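Local coordinates for immune protein (Enterobacter cloacae, PDB 6D7Y), which probably acts as the immunity protein that binds the toxic C-terminal tip of a CdiA contact-dependent growth inhibition toxin and protects the producing cell, at residues F105-Q116 and F145-L154. Residues are numbered along the deposited sequence; the frame is centred on the assembly and turned at random.
Sequences FNSAGKVMLEFQ and FFTNNRLGPL
Helix 105-126, lying on an antiparallel sheet, meets the sheet's C-terminal edge where Phe145 and Phe146, paired in a classic beta bulge opposite Gly133, send their rings to the helix. The Phe145 ring lies across Gly109, its CE2 3.6 Å from Gly109 CA, where the helix has no side chain. Met112, a selenomethionine, bends at chi2 (-76°) and rests CG on one face of this ring, 4.0 Å from the centroid; Leu154 CB sits 3.8 Å above the plane on the opposite face. Met112 SE reaches Phe146 CE1 at 3.8 Å, giving an oblique Met-aromatic contact with each ring. Phe105 meets Phe145 edge to edge, CD2 to CZ 3.9 Å. Gln116 sets CB over the centre of the Phe146 ring, and its extended chain, with CG anti to the backbone N (chi1 -174°), runs past that ring to the type II' turn Thr147-Arg150. There Gln116 NE2 donates a nearly straight hydrogen bond (169°) to Asn148 O at 3.0 Å, the acceptor lying in the amide plane. The Asn148 side chain is anchored to Asn130 and Phe131. Apolar along Phe105-Met112 and amide-tied at the turn, this is helix-on-sheet packing of an alpha+beta fold extended over a terminal beta hairpin.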
# COMPACT_ATOMS: atom_id res chain seq x y z
N PHE B 105 7.99 -16.85 -7.29
CA PHE B 105 8.72 -16.22 -6.18
C PHE B 105 9.97 -15.46 -6.63
O PHE B 105 10.32 -14.45 -6.03
CB PHE B 105 9.08 -17.24 -5.08
CG PHE B 105 7.93 -17.55 -4.14
CD1 PHE B 105 7.01 -18.52 -4.45
CD2 PHE B 105 7.79 -16.85 -2.95
CE1 PHE B 105 5.95 -18.79 -3.59
CE2 PHE B 105 6.74 -17.11 -2.09
CZ PHE B 105 5.82 -18.09 -2.42
N ASN B 106 10.62 -15.94 -7.68
CA ASN B 106 11.82 -15.30 -8.19
C ASN B 106 11.52 -13.90 -8.71
O ASN B 106 12.21 -12.95 -8.35
CB ASN B 106 12.48 -16.18 -9.25
CG ASN B 106 12.90 -17.54 -8.70
OD1 ASN B 106 13.19 -17.67 -7.50
ND2 ASN B 106 12.94 -18.55 -9.56
N SER B 107 10.46 -13.75 -9.51
CA SER B 107 10.07 -12.44 -10.05
C SER B 107 9.54 -11.55 -8.91
O SER B 107 9.86 -10.37 -8.86
CB SER B 107 9.07 -12.57 -11.21
OG SER B 107 7.92 -13.30 -10.83
N ALA B 108 8.77 -12.14 -7.98
CA ALA B 108 8.28 -11.40 -6.82
C ALA B 108 9.44 -10.81 -6.02
O ALA B 108 9.39 -9.65 -5.60
CB ALA B 108 7.47 -12.32 -5.91
N GLY B 109 10.50 -11.59 -5.83
CA GLY B 109 11.67 -11.15 -5.07
C GLY B 109 12.32 -9.92 -5.65
O GLY B 109 12.81 -9.06 -4.92
N LYS B 110 12.34 -9.82 -6.98
CA LYS B 110 12.94 -8.66 -7.65
C LYS B 110 12.10 -7.41 -7.40
O LYS B 110 12.64 -6.35 -7.07
CB LYS B 110 13.11 -8.95 -9.14
CG LYS B 110 14.12 -10.06 -9.40
CD LYS B 110 14.23 -10.40 -10.88
CE LYS B 110 15.31 -11.45 -11.12
NZ LYS B 110 15.31 -11.89 -12.54
N VAL B 111 10.78 -7.57 -7.50
CA VAL B 111 9.81 -6.49 -7.24
C VAL B 111 9.90 -6.05 -5.78
O VAL B 111 9.87 -4.85 -5.46
CB VAL B 111 8.37 -6.96 -7.57
CG1 VAL B 111 7.33 -5.94 -7.12
CG2 VAL B 111 8.25 -7.23 -9.06
N MSE B 112 10.04 -7.03 -4.89
CA MSE B 112 10.15 -6.72 -3.46
C MSE B 112 11.34 -5.85 -3.14
O MSE B 112 11.23 -4.91 -2.34
CB MSE B 112 10.21 -8.03 -2.67
CG MSE B 112 8.87 -8.73 -2.71
SE MSE B 112 7.66 -7.79 -1.47
CE MSE B 112 6.04 -8.80 -1.82
N LEU B 113 12.50 -6.16 -3.72
CA LEU B 113 13.71 -5.36 -3.48
C LEU B 113 13.54 -3.94 -4.01
O LEU B 113 14.05 -2.99 -3.41
CB LEU B 113 14.98 -6.03 -4.01
CG LEU B 113 15.48 -7.26 -3.23
CD1 LEU B 113 16.74 -7.79 -3.88
CD2 LEU B 113 15.78 -6.92 -1.77
N GLU B 114 12.82 -3.78 -5.11
CA GLU B 114 12.54 -2.45 -5.64
C GLU B 114 11.60 -1.71 -4.70
O GLU B 114 11.79 -0.52 -4.45
CB GLU B 114 12.00 -2.51 -7.07
CG GLU B 114 13.01 -3.00 -8.10
CD GLU B 114 14.22 -2.09 -8.31
OE1 GLU B 114 15.07 -2.44 -9.16
OE2 GLU B 114 14.36 -1.03 -7.65
N PHE B 115 10.60 -2.41 -4.15
CA PHE B 115 9.71 -1.77 -3.17
C PHE B 115 10.47 -1.35 -1.93
O PHE B 115 10.24 -0.26 -1.39
CB PHE B 115 8.55 -2.68 -2.74
CG PHE B 115 7.30 -2.51 -3.56
CD1 PHE B 115 6.53 -1.37 -3.40
CD2 PHE B 115 6.88 -3.49 -4.42
CE1 PHE B 115 5.36 -1.19 -4.12
CE2 PHE B 115 5.70 -3.33 -5.14
CZ PHE B 115 4.94 -2.17 -4.99
N GLN B 116 11.38 -2.22 -1.46
CA GLN B 116 12.19 -1.90 -0.27
C GLN B 116 12.94 -0.57 -0.46
O GLN B 116 12.97 0.29 0.43
CB GLN B 116 13.18 -3.03 0.08
CG GLN B 116 13.92 -2.77 1.41
CD GLN B 116 14.99 -3.80 1.76
OE1 GLN B 116 15.66 -4.33 0.88
NE2 GLN B 116 15.17 -4.07 3.07
N PHE B 145 9.95 -10.82 2.53
CA PHE B 145 11.14 -10.57 1.69
C PHE B 145 11.95 -9.45 2.35
O PHE B 145 13.18 -9.36 2.16
CB PHE B 145 10.79 -10.17 0.27
CG PHE B 145 10.32 -11.31 -0.57
CD1 PHE B 145 8.99 -11.71 -0.55
CD2 PHE B 145 11.21 -11.98 -1.39
CE1 PHE B 145 8.55 -12.77 -1.34
CE2 PHE B 145 10.77 -13.04 -2.19
CZ PHE B 145 9.45 -13.42 -2.17
N PHE B 146 11.28 -8.58 3.08
CA PHE B 146 11.99 -7.52 3.81
C PHE B 146 11.16 -6.89 4.92
O PHE B 146 9.95 -6.93 4.91
CB PHE B 146 12.47 -6.40 2.83
CG PHE B 146 11.35 -5.60 2.24
CD1 PHE B 146 10.73 -6.01 1.06
CD2 PHE B 146 10.88 -4.46 2.87
CE1 PHE B 146 9.69 -5.27 0.51
CE2 PHE B 146 9.83 -3.73 2.34
CZ PHE B 146 9.22 -4.14 1.15
N THR B 147 11.86 -6.29 5.90
CA THR B 147 11.22 -5.54 6.94
C THR B 147 12.13 -4.33 7.13
O THR B 147 13.31 -4.50 7.43
CB THR B 147 11.11 -6.27 8.28
OG1 THR B 147 10.37 -7.47 8.11
CG2 THR B 147 10.39 -5.38 9.31
N ASN B 148 11.59 -3.14 6.92
CA ASN B 148 12.36 -1.90 6.99
C ASN B 148 13.63 -2.00 6.14
O ASN B 148 13.54 -2.37 4.97
CB ASN B 148 12.65 -1.54 8.45
CG ASN B 148 11.39 -1.26 9.22
OD1 ASN B 148 10.42 -0.74 8.65
ND2 ASN B 148 11.39 -1.56 10.51
N ASN B 149 14.80 -1.77 6.73
CA ASN B 149 16.06 -1.83 6.00
C ASN B 149 16.76 -3.20 6.11
O ASN B 149 17.95 -3.29 5.84
CB ASN B 149 16.99 -0.71 6.49
CG ASN B 149 17.31 -0.77 8.00
OD1 ASN B 149 16.65 -1.49 8.78
ND2 ASN B 149 18.30 0.01 8.43
N ARG B 150 16.02 -4.23 6.52
CA ARG B 150 16.55 -5.57 6.69
C ARG B 150 16.00 -6.51 5.63
O ARG B 150 14.87 -6.37 5.20
CB ARG B 150 16.14 -6.11 8.05
CG ARG B 150 16.72 -5.31 9.17
CD ARG B 150 16.33 -5.86 10.51
NE ARG B 150 15.01 -5.47 11.01
CZ ARG B 150 13.93 -6.22 11.07
NH1 ARG B 150 12.84 -5.71 11.62
NH2 ARG B 150 13.90 -7.48 10.61
N LEU B 151 16.78 -7.53 5.29
CA LEU B 151 16.38 -8.49 4.25
C LEU B 151 15.92 -9.82 4.77
O LEU B 151 16.22 -10.22 5.91
CB LEU B 151 17.54 -8.76 3.30
CG LEU B 151 18.05 -7.60 2.45
CD1 LEU B 151 19.27 -8.06 1.67
CD2 LEU B 151 16.98 -7.09 1.51
N GLY B 152 15.18 -10.52 3.91
CA GLY B 152 14.74 -11.88 4.18
C GLY B 152 13.53 -11.91 5.07
O GLY B 152 12.95 -10.85 5.35
N PRO B 153 13.16 -13.09 5.55
CA PRO B 153 13.84 -14.36 5.31
C PRO B 153 13.78 -14.96 3.91
O PRO B 153 14.59 -15.83 3.61
CB PRO B 153 13.16 -15.31 6.29
CG PRO B 153 11.83 -14.72 6.54
CD PRO B 153 12.02 -13.24 6.47
N LEU B 154 12.83 -14.56 3.07
CA LEU B 154 12.80 -15.08 1.70
C LEU B 154 13.77 -14.23 0.87
O LEU B 154 13.77 -13.00 0.96
CB LEU B 154 11.40 -15.00 1.11
CG LEU B 154 10.32 -15.67 1.95
CD1 LEU B 154 9.04 -15.76 1.13
CD2 LEU B 154 10.74 -17.05 2.41